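Local coordinates for adenosine monophosphate-protein transferase (Bartonella henselae str. Houston-1, PDB 5NH2) that transfers AMP from ATP to tyrosine or threonine residues of host target proteins through its Fic domain, held here in complex with the antitoxin homologue BiaA, at residues A[161-164]-A[165-169]; A[55-58]-A[59-63]; A[44-47]-A[48-51]; A[134-137]-A[138-142]. All blocks are in the same frame, centred on the assembly; numbering follows the deposited sequence.

Contact 1: A[161-164]-A[165-169]; sequences QRLF and FENLA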
loop_
_atom_site.group_PDB
_atom_site.type_symbol
_atom_site.label_atom_id
_atom_site.label_comp_id
_atom_site.label_asym_id
_atom_site.label_seq_id
_atom_site.Cartn_x
_atom_site.Cartn_y
_atom_site.Cartn_z
ATOM N N GLN A 161 -6.895 2.205 -3.052
ATOM C CA GLN A 161 -6.310 1.653 -4.276
ATOM C C GLN A 161 -5.473 0.400 -3.992
ATOM O O GLN A 161 -5.569 -0.612 -4.717
ATOM C CB GLN A 161 -5.453 2.728 -4.952
ATOM C CG GLN A 161 -4.558 2.208 -6.031
ATOM C CD GLN A 161 -3.567 3.259 -6.510
ATOM O OE1 GLN A 161 -3.105 4.112 -5.730
ATOM N NE2 GLN A 161 -3.219 3.196 -7.787
ATOM N N ARG A 162 -4.625 0.448 -2.951
ATOM C CA ARG A 162 -3.787 -0.721 -2.662
ATOM C C ARG A 162 -4.660 -1.937 -2.359
ATOM O O ARG A 162 -4.490 -3.007 -2.974
ATOM C CB ARG A 162 -2.814 -0.434 -1.503
ATOM C CG ARG A 162 -1.606 0.413 -1.948
ATOM C CD ARG A 162 -0.563 0.652 -0.821
ATOM N NE ARG A 162 -0.955 1.530 0.320
ATOM C CZ ARG A 162 -0.846 2.850 0.284
ATOM N NH1 ARG A 162 -0.439 3.384 -0.841
ATOM N NH2 ARG A 162 -1.142 3.612 1.315
ATOM N N LEU A 163 -5.662 -1.764 -1.470
ATOM C CA LEU A 163 -6.545 -2.889 -1.171
ATOM C C LEU A 163 -7.273 -3.384 -2.431
ATOM O O LEU A 163 -7.482 -4.595 -2.606
ATOM C CB LEU A 163 -7.544 -2.504 -0.083
ATOM C CG LEU A 163 -7.657 -3.525 1.061
ATOM C CD1 LEU A 163 -8.605 -3.011 2.133
ATOM C CD2 LEU A 163 -8.062 -4.940 0.582
ATOM N N PHE A 164 -7.668 -2.463 -3.311
ATOM C CA PHE A 164 -8.336 -2.868 -4.551
ATOM C C PHE A 164 -7.414 -3.750 -5.380
ATOM O O PHE A 164 -7.836 -4.795 -5.900
ATOM C CB PHE A 164 -8.790 -1.619 -5.328
ATOM C CG PHE A 164 -9.538 -1.883 -6.653
ATOM C CD1 PHE A 164 -8.839 -2.095 -7.843
ATOM C CD2 PHE A 164 -10.929 -1.811 -6.718
ATOM C CE1 PHE A 164 -9.524 -2.292 -9.070
ATOM C CE2 PHE A 164 -11.600 -1.985 -7.944
ATOM C CZ PHE A 164 -10.901 -2.219 -9.114
ATOM N N PHE A 165 -6.134 -3.395 -5.455
ATOM C CA PHE A 165 -5.274 -4.176 -6.341
ATOM C C PHE A 165 -4.794 -5.470 -5.695
ATOM O O PHE A 165 -4.549 -6.442 -6.420
ATOM C CB PHE A 165 -4.136 -3.287 -6.879
ATOM C CG PHE A 165 -4.560 -2.487 -8.090
ATOM C CD1 PHE A 165 -5.181 -1.261 -7.946
ATOM C CD2 PHE A 165 -4.392 -3.008 -9.370
ATOM C CE1 PHE A 165 -5.631 -0.520 -9.073
ATOM C CE2 PHE A 165 -4.809 -2.298 -10.513
ATOM C CZ PHE A 165 -5.443 -1.035 -10.364
ATOM N N GLU A 166 -4.749 -5.531 -4.353
ATOM C CA GLU A 166 -4.457 -6.792 -3.660
ATOM C C GLU A 166 -5.575 -7.796 -3.886
ATOM O O GLU A 166 -5.328 -8.970 -4.202
ATOM C CB GLU A 166 -4.259 -6.565 -2.147
ATOM C CG GLU A 166 -3.010 -5.778 -1.719
ATOM C CD GLU A 166 -3.093 -5.234 -0.270
ATOM O OE1 GLU A 166 -4.034 -5.580 0.479
ATOM O OE2 GLU A 166 -2.211 -4.450 0.132
ATOM N N ASN A 167 -6.814 -7.345 -3.725
ATOM C CA ASN A 167 -7.963 -8.216 -3.908
ATOM C C ASN A 167 -8.160 -8.584 -5.378
ATOM O O ASN A 167 -8.481 -9.738 -5.703
ATOM C CB ASN A 167 -9.189 -7.517 -3.335
ATOM C CG ASN A 167 -9.281 -7.670 -1.843
ATOM O OD1 ASN A 167 -8.522 -8.422 -1.252
ATOM N ND2 ASN A 167 -10.243 -6.989 -1.229
ATOM N N LEU A 168 -7.959 -7.628 -6.281
ATOM C CA LEU A 168 -7.973 -7.931 -7.711
ATOM C C LEU A 168 -6.961 -9.025 -8.059
ATOM O O LEU A 168 -7.287 -9.986 -8.773
ATOM C CB LEU A 168 -7.681 -6.670 -8.521
ATOM C CG LEU A 168 -7.624 -6.879 -10.045
ATOM C CD1 LEU A 168 -9.028 -7.165 -10.642
ATOM C CD2 LEU A 168 -6.985 -5.672 -10.715
ATOM N N ALA A 169 -5.716 -8.891 -7.583
ATOM C CA ALA A 169 -4.746 -9.961 -7.858
ATOM C C ALA A 169 -5.180 -11.282 -7.245
ATOM O O ALA A 169 -4.984 -12.350 -7.840
ATOM C CB ALA A 169 -3.364 -9.593 -7.318
#
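On helix 157-171 the ring of F165 has the Q161 carbonyl, one turn back, at its edge and the ring of its neighbour F164 over one face. Its CB starts against backbone, 3.6 Å from F164 C and scarcely farther from Q161 O. CG passes the same oxygen, and CD1 closes on it, F165 CD1 to Q161 O being 3.3 Å; the oxygen lies in the ring plane. The same Q161 O accepts F165 N at 2.9 Å, so one carbonyl both holds the backbone of F165 and borders its ring. CD1 also meets Q161 CG at 4.0 Å, the extended glutamine chain running past with its amide plane turned well away from the ring plane before NE2 bonds N148 OD1. Over one face of F165 comes the edge of the F164 ring, F164 CD1 standing 3.8 Å from both F165 CD1 and CE1. The edge-to-face pair has centroids 5.4 Å apart and planes at 60°; CG of F164, anti to its own nitrogen (chi1 -179°), leans the ring this way. F165 also makes an edge-to-face pair with F144 of helix 133-150. This helix carries the end of the Fic motif, whose closing arginine, R162, is a probable ATP-binding residue. In this complex its NH2 forms a salt bridge with E35 of the BiaA chain and its NE bonds T31 of that chain, consistent with the inhibitory helix of Fic antitoxins. On another flank L163 and N167 run side by side, L163 CD2 lying 3.5 Å from N167 ND2, which bonds Y59 OH.

Contact 2: A[55-58]-A[59-63]; sequences FDTA and YLCHI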
loop_
_atom_site.group_PDB
_atom_site.type_symbol
_atom_site.label_atom_id
_atom_site.label_comp_id
_atom_site.label_asym_id
_atom_site.label_seq_id
_atom_site.Cartn_x
_atom_site.Cartn_y
_atom_site.Cartn_z
ATOM N N PHE A 55 -15.092 -6.327 -10.385
ATOM C CA PHE A 55 -14.170 -5.275 -9.987
ATOM C C PHE A 55 -14.434 -4.066 -10.866
ATOM O O PHE A 55 -14.259 -4.139 -12.082
ATOM C CB PHE A 55 -12.716 -5.735 -10.098
ATOM C CG PHE A 55 -12.293 -6.719 -9.011
ATOM C CD1 PHE A 55 -11.845 -6.268 -7.769
ATOM C CD2 PHE A 55 -12.332 -8.086 -9.238
ATOM C CE1 PHE A 55 -11.436 -7.179 -6.749
ATOM C CE2 PHE A 55 -11.931 -9.006 -8.249
ATOM C CZ PHE A 55 -11.481 -8.548 -6.985
ATOM N N ASP A 56 -14.836 -2.963 -10.243
ATOM C CA ASP A 56 -15.289 -1.762 -10.911
ATOM C C ASP A 56 -15.233 -0.592 -9.918
ATOM O O ASP A 56 -14.766 -0.743 -8.779
ATOM C CB ASP A 56 -16.703 -1.961 -11.475
ATOM C CG ASP A 56 -17.747 -2.385 -10.389
ATOM O OD1 ASP A 56 -17.479 -2.269 -9.156
ATOM O OD2 ASP A 56 -18.869 -2.803 -10.783
ATOM N N THR A 57 -15.752 0.572 -10.343
ATOM C CA THR A 57 -15.760 1.769 -9.490
ATOM C C THR A 57 -16.689 1.610 -8.275
ATOM O O THR A 57 -16.374 2.124 -7.188
ATOM C CB THR A 57 -16.164 2.986 -10.323
ATOM O OG1 THR A 57 -15.110 3.301 -11.285
ATOM C CG2 THR A 57 -16.510 4.191 -9.425
ATOM N N ALA A 58 -17.811 0.872 -8.435
ATOM C CA ALA A 58 -18.654 0.502 -7.298
ATOM C C ALA A 58 -17.842 -0.202 -6.225
ATOM O O ALA A 58 -17.947 0.131 -5.043
ATOM C CB ALA A 58 -19.805 -0.408 -7.731
ATOM N N TYR A 59 -17.034 -1.193 -6.617
ATOM C CA TYR A 59 -16.278 -1.928 -5.613
ATOM C C TYR A 59 -15.242 -1.034 -4.956
ATOM O O TYR A 59 -15.135 -1.011 -3.726
ATOM C CB TYR A 59 -15.616 -3.153 -6.233
ATOM C CG TYR A 59 -14.858 -4.024 -5.230
ATOM C CD1 TYR A 59 -15.529 -4.646 -4.172
ATOM C CD2 TYR A 59 -13.476 -4.241 -5.350
ATOM C CE1 TYR A 59 -14.831 -5.468 -3.239
ATOM C CE2 TYR A 59 -12.801 -5.042 -4.450
ATOM C CZ TYR A 59 -13.478 -5.662 -3.383
ATOM O OH TYR A 59 -12.791 -6.479 -2.482
ATOM N N LEU A 60 -14.510 -0.252 -5.755
ATOM C CA LEU A 60 -13.591 0.755 -5.200
ATOM C C LEU A 60 -14.269 1.626 -4.138
ATOM O O LEU A 60 -13.707 1.856 -3.043
ATOM C CB LEU A 60 -13.032 1.629 -6.324
ATOM C CG LEU A 60 -11.951 2.594 -5.917
ATOM C CD1 LEU A 60 -10.658 1.838 -5.702
ATOM C CD2 LEU A 60 -11.795 3.775 -6.936
ATOM N N CYS A 61 -15.500 2.108 -4.440
ATOM C CA CYS A 61 -16.194 2.973 -3.486
ATOM C C CYS A 61 -16.675 2.201 -2.256
ATOM O O CYS A 61 -16.708 2.767 -1.153
ATOM C CB CYS A 61 -17.366 3.689 -4.161
ATOM S SG CYS A 61 -16.824 4.976 -5.340
ATOM N N HIS A 62 -17.049 0.927 -2.424
ATOM C CA HIS A 62 -17.387 0.064 -1.288
ATOM C C HIS A 62 -16.183 -0.116 -0.343
ATOM O O HIS A 62 -16.305 0.029 0.878
ATOM C CB HIS A 62 -17.888 -1.298 -1.814
ATOM C CG HIS A 62 -18.035 -2.360 -0.757
ATOM N ND1 HIS A 62 -19.147 -2.460 0.058
ATOM C CD2 HIS A 62 -17.220 -3.385 -0.399
ATOM C CE1 HIS A 62 -19.001 -3.482 0.888
ATOM N NE2 HIS A 62 -17.836 -4.054 0.637
ATOM N N ILE A 63 -15.000 -0.383 -0.893
ATOM C CA ILE A 63 -13.786 -0.430 -0.066
ATOM C C ILE A 63 -13.575 0.881 0.727
ATOM O O ILE A 63 -13.351 0.858 1.950
ATOM C CB ILE A 63 -12.572 -0.750 -0.946
ATOM C CG1 ILE A 63 -12.627 -2.189 -1.410
ATOM C CG2 ILE A 63 -11.317 -0.495 -0.194
ATOM C CD1 ILE A 63 -11.525 -2.447 -2.387
#
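D56 caps helix 57-68 through the amide of Y59: Y59 N donates to D56 OD1 at 2.8 Å and 154°, meeting the oxygen nearly along its C-O bond. The carboxylate reaches this spot because CG lies between the backbone nitrogen and the carbonyl carbon of D56 (chi1 57°), which folds it back over the start of the helix; OD1 then also rests 3.6 Å from Y59 CB. The main chain of the same aspartate takes the next amide, D56 O accepting L60 N at 3.1 Å in an almost straight bond that lies in the carbonyl plane. Beside the cap, the residue preceding it packs on the one it holds. F55 and Y59 run alongside each other, with F55 CE1 3.4 Å from Y59 CE2 and F55 CD1 3.6 Å from Y59 CD2; the ring planes are almost perpendicular and the approach is oblique. One face of the tyrosine ring is covered toward its rim by I63 CG1, one turn on. On another side of the helix, one turn apart, T57 CG2 touches C61 SG loosely, at 4.2 Å. Farther out, the threonine hydroxyl is bonded to D119 of helix 109-124, and the F55 backbone nitrogen is bonded to N127, so both sides of the cap are tied to neighbouring parts of the chain. L168 and A171 of helix 157-171 pack on F55, and F164 on Y59. What results is an aspartate N-cap, the bond running from the third residue of the helix back to the cap, at the start of helix 57-68 in the Fic domain.

Contact 3: A[44-47]-A[48-51]; sequences INLR and EESL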
loop_
_atom_site.group_PDB
_atom_site.type_symbol
_atom_site.label_atom_id
_atom_site.label_comp_id
_atom_site.label_asym_id
_atom_site.label_seq_id
_atom_site.Cartn_x
_atom_site.Cartn_y
_atom_site.Cartn_z
ATOM N N ILE A 44 -9.036 -4.999 9.075
ATOM C CA ILE A 44 -9.033 -6.388 9.520
ATOM C C ILE A 44 -10.371 -7.037 9.204
ATOM O O ILE A 44 -10.418 -8.152 8.677
ATOM C CB ILE A 44 -8.652 -6.515 11.001
ATOM C CG1 ILE A 44 -7.148 -6.717 11.104
ATOM C CG2 ILE A 44 -9.219 -7.816 11.573
ATOM C CD1 ILE A 44 -6.364 -5.519 11.101
ATOM N N ASN A 45 -11.476 -6.303 9.404
ATOM C CA ASN A 45 -12.769 -6.929 9.160
ATOM C C ASN A 45 -13.029 -7.098 7.657
ATOM O O ASN A 45 -13.522 -8.135 7.220
ATOM C CB ASN A 45 -13.853 -6.111 9.869
ATOM C CG ASN A 45 -13.944 -6.440 11.366
ATOM O OD1 ASN A 45 -14.644 -7.401 11.800
ATOM N ND2 ASN A 45 -13.234 -5.654 12.164
ATOM N N LEU A 46 -12.666 -6.103 6.856
ATOM C CA LEU A 46 -12.752 -6.182 5.402
ATOM C C LEU A 46 -12.088 -7.432 4.868
ATOM O O LEU A 46 -12.540 -8.005 3.873
ATOM C CB LEU A 46 -12.082 -4.955 4.786
ATOM C CG LEU A 46 -12.435 -4.577 3.355
ATOM C CD1 LEU A 46 -13.944 -4.795 2.968
ATOM C CD2 LEU A 46 -12.038 -3.106 3.211
ATOM N N ARG A 47 -11.002 -7.869 5.512
ATOM C CA ARG A 47 -10.355 -9.093 5.049
ATOM C C ARG A 47 -11.282 -10.304 5.105
ATOM O O ARG A 47 -10.949 -11.334 4.520
ATOM C CB ARG A 47 -9.075 -9.349 5.855
ATOM C CG ARG A 47 -7.885 -8.537 5.361
ATOM C CD ARG A 47 -6.768 -9.470 4.874
ATOM N NE ARG A 47 -5.631 -8.808 4.222
ATOM C CZ ARG A 47 -4.484 -9.430 3.933
ATOM N NH1 ARG A 47 -4.313 -10.718 4.254
ATOM N NH2 ARG A 47 -3.501 -8.769 3.337
ATOM N N GLU A 48 -12.432 -10.198 5.772
ATOM C CA GLU A 48 -13.383 -11.292 5.953
ATOM C C GLU A 48 -14.572 -11.294 4.986
ATOM O O GLU A 48 -15.404 -12.196 5.081
ATOM C CB GLU A 48 -13.905 -11.268 7.389
ATOM C CG GLU A 48 -12.817 -11.581 8.454
ATOM C CD GLU A 48 -12.343 -13.032 8.407
ATOM O OE1 GLU A 48 -11.126 -13.280 8.225
ATOM O OE2 GLU A 48 -13.211 -13.920 8.546
ATOM N N GLU A 49 -14.701 -10.304 4.095
ATOM C CA GLU A 49 -15.781 -10.270 3.105
ATOM C C GLU A 49 -15.438 -11.131 1.893
ATOM O O GLU A 49 -14.267 -11.325 1.551
ATOM C CB GLU A 49 -16.057 -8.836 2.605
ATOM C CG GLU A 49 -16.446 -7.825 3.667
ATOM C CD GLU A 49 -16.976 -6.497 3.079
ATOM O OE1 GLU A 49 -16.818 -6.256 1.850
ATOM O OE2 GLU A 49 -17.535 -5.692 3.867
ATOM N N SER A 50 -16.475 -11.600 1.209
ATOM C CA SER A 50 -16.271 -12.284 -0.053
ATOM C C SER A 50 -15.765 -11.329 -1.132
ATOM O O SER A 50 -16.111 -10.147 -1.171
ATOM C CB SER A 50 -17.560 -12.919 -0.524
ATOM O OG SER A 50 -17.249 -13.852 -1.547
ATOM N N LEU A 51 -14.939 -11.866 -2.019
ATOM C CA LEU A 51 -14.404 -11.100 -3.125
ATOM C C LEU A 51 -15.500 -10.841 -4.156
ATOM O O LEU A 51 -16.330 -11.712 -4.399
ATOM C CB LEU A 51 -13.244 -11.871 -3.754
ATOM C CG LEU A 51 -11.918 -11.867 -3.000
ATOM C CD1 LEU A 51 -10.918 -12.650 -3.806
ATOM C CD2 LEU A 51 -11.425 -10.436 -2.778
#
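L46 and E49 meet across a type I beta turn, L46 to E49, that leads helix 28-46 out into the loop ahead of helix 57-68. The tight part is backbone. E48 N donates to N45 O at 2.7 Å, and E49 N to L46 O at 3.2 Å; the second bond is straight at hydrogen, 173°, although both donors stand well above the plane of the carbonyl they use. These bonds reach back three residues, and E48 CB presses on the first acceptor, 3.2 Å from N45 O. The leucine side is apolar: L46 packs on L163 and L67, joining the turn to helices 157-171 and 57-68. The outer side is looser between the two segments and belongs to the partner protein. E48 is exposed, and its OE1 makes a salt bridge with K20 of the BiaA chain, while N45 ND2 bonds N61 of the same chain; I44, N45 and E48 all pack on its L57. The turn therefore carries part of the surface that receives the antitoxin homologue. E49 instead runs extended, at a slant to the L46 side chain, its carboxylate held at the far end by H62 NE2 through OE1. The same oxygen also lies against carbon: E49 OE1 is 3.4 Å from L46 CD1, with E49 CD close behind at 3.5 Å from the same methyl.

Contact 4: A[134-137]-A[138-142]; sequences EEFN and SEAIE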
loop_
_atom_site.group_PDB
_atom_site.type_symbol
_atom_site.label_atom_id
_atom_site.label_comp_id
_atom_site.label_asym_id
_atom_site.label_seq_id
_atom_site.Cartn_x
_atom_site.Cartn_y
_atom_site.Cartn_z
ATOM N N GLU A 134 2.894 -12.614 -15.377
ATOM C CA GLU A 134 3.472 -11.510 -16.138
ATOM C C GLU A 134 2.399 -10.745 -16.909
ATOM O O GLU A 134 2.367 -9.510 -16.890
ATOM C CB GLU A 134 4.534 -12.047 -17.082
ATOM C CG GLU A 134 5.892 -12.095 -16.454
ATOM C CD GLU A 134 6.158 -13.410 -15.775
ATOM O OE1 GLU A 134 5.208 -14.238 -15.682
ATOM O OE2 GLU A 134 7.320 -13.611 -15.344
ATOM N N GLU A 135 1.496 -11.474 -17.568
ATOM C CA GLU A 135 0.350 -10.857 -18.243
ATOM C C GLU A 135 -0.480 -9.995 -17.280
ATOM O O GLU A 135 -0.720 -8.800 -17.529
ATOM C CB GLU A 135 -0.513 -11.958 -18.874
ATOM C CG GLU A 135 0.222 -12.835 -19.852
ATOM C CD GLU A 135 -0.604 -14.058 -20.345
ATOM O OE1 GLU A 135 -1.525 -14.514 -19.616
ATOM O OE2 GLU A 135 -0.322 -14.569 -21.467
ATOM N N PHE A 136 -0.943 -10.606 -16.178
ATOM C CA PHE A 136 -1.689 -9.880 -15.167
ATOM C C PHE A 136 -0.949 -8.614 -14.764
ATOM O O PHE A 136 -1.536 -7.534 -14.774
ATOM C CB PHE A 136 -1.963 -10.749 -13.940
ATOM C CG PHE A 136 -2.633 -9.997 -12.802
ATOM C CD1 PHE A 136 -4.008 -9.869 -12.747
ATOM C CD2 PHE A 136 -1.866 -9.417 -11.785
ATOM C CE1 PHE A 136 -4.609 -9.153 -11.716
ATOM C CE2 PHE A 136 -2.461 -8.711 -10.729
ATOM C CZ PHE A 136 -3.840 -8.575 -10.696
ATOM N N ASN A 137 0.350 -8.712 -14.445
ATOM C CA ASN A 137 1.069 -7.520 -13.996
ATOM C C ASN A 137 1.094 -6.425 -15.083
ATOM O O ASN A 137 0.872 -5.245 -14.783
ATOM C CB ASN A 137 2.491 -7.870 -13.545
ATOM C CG ASN A 137 2.542 -8.612 -12.146
ATOM O OD1 ASN A 137 1.545 -8.694 -11.423
ATOM N ND2 ASN A 137 3.737 -9.151 -11.793
ATOM N N SER A 138 1.308 -6.791 -16.355
ATOM C CA SER A 138 1.365 -5.738 -17.368
ATOM C C SER A 138 0.034 -5.015 -17.471
ATOM O O SER A 138 0.003 -3.774 -17.514
ATOM C CB SER A 138 1.793 -6.290 -18.729
ATOM O OG SER A 138 0.819 -7.163 -19.268
ATOM N N GLU A 139 -1.079 -5.765 -17.445
ATOM C CA GLU A 139 -2.402 -5.123 -17.419
ATOM C C GLU A 139 -2.622 -4.282 -16.140
ATOM O O GLU A 139 -2.979 -3.079 -16.185
ATOM C CB GLU A 139 -3.477 -6.207 -17.560
ATOM C CG GLU A 139 -3.485 -6.885 -18.905
ATOM C CD GLU A 139 -4.014 -6.004 -20.050
ATOM O OE1 GLU A 139 -3.714 -6.343 -21.202
ATOM O OE2 GLU A 139 -4.732 -4.997 -19.831
ATOM N N ALA A 140 -2.422 -4.915 -14.982
ATOM C CA ALA A 140 -2.624 -4.252 -13.704
ATOM C C ALA A 140 -1.876 -2.924 -13.629
ATOM O O ALA A 140 -2.407 -1.944 -13.106
ATOM C CB ALA A 140 -2.175 -5.186 -12.588
ATOM N N ILE A 141 -0.660 -2.860 -14.187
ATOM C CA ILE A 141 0.147 -1.642 -14.074
ATOM C C ILE A 141 -0.549 -0.456 -14.761
ATOM O O ILE A 141 -0.700 0.620 -14.171
ATOM C CB ILE A 141 1.573 -1.893 -14.620
ATOM C CG1 ILE A 141 2.423 -2.647 -13.586
ATOM C CG2 ILE A 141 2.299 -0.584 -14.840
ATOM C CD1 ILE A 141 3.508 -3.544 -14.128
ATOM N N GLU A 142 -1.025 -0.648 -15.998
ATOM C CA GLU A 142 -1.796 0.394 -16.679
ATOM C C GLU A 142 -2.975 0.881 -15.835
ATOM O O GLU A 142 -3.145 2.100 -15.651
ATOM C CB GLU A 142 -2.274 -0.103 -18.056
ATOM C CG GLU A 142 -1.135 -0.430 -19.009
ATOM C CD GLU A 142 -1.636 -0.878 -20.380
ATOM O OE1 GLU A 142 -0.866 -1.579 -21.076
ATOM O OE2 GLU A 142 -2.783 -0.522 -20.757
#
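E135 O takes two donors from the following turn of helix 133-150: S138 OG at 2.8 Å and E139 N at 3.1 Å. The amide approaches almost straight, 175° at hydrogen and nearly in line with the carbonyl. The hydroxyl arrives at more of a slant; with OG between the backbone nitrogen and the carbonyl carbon of its own residue (chi1 67°) it is turned back to the preceding turn. On the other face of the helix the contact is apolar. A140 CB lies over the F136 ring toward its rim, 4.0 Å from F136 CE2, and the ring is further enclosed by L168 and A169 of helix 157-171. I141 folds its CD1 back over the N137 backbone, 3.2 Å from N137 O, the same oxygen that accepts I141 N. N137 itself bonds S210 through ND2, and F206 of helix 200-208 packs on N137, A140 and I141. The helix is thus amphipathic here: S138 faces solvent and spends its hydroxyl on the main chain within its own helix, while the phenylalanine, alanine and isoleucine are left to join helix 133-150 to its neighbours.

Contact 1 touches all three others; the centres of contacts 2, 3 and 4 are about 11, 12 and 13 Å from its own. Contact 2 meets it where F164 CE2 packs 3.5 Å from D56 O, contact 3 where L163 CD1 lies 3.6 Å from L46 CD2, and contact 4 where F136 CZ stands 3.3 Å from A169 CA. Contacts 2 and 3 also join directly, through H62 and E49, whereas contact 4 touches neither. The R162 side chain of contact 1 is about 7 Å from the bound magnesium ion. Toward the ATP site, the L60 side chain of contact 2 is about 7 Å from that of N157, and the L46 side chain of contact 3 about 9 Å from that of R159; contact 4 lies away from it.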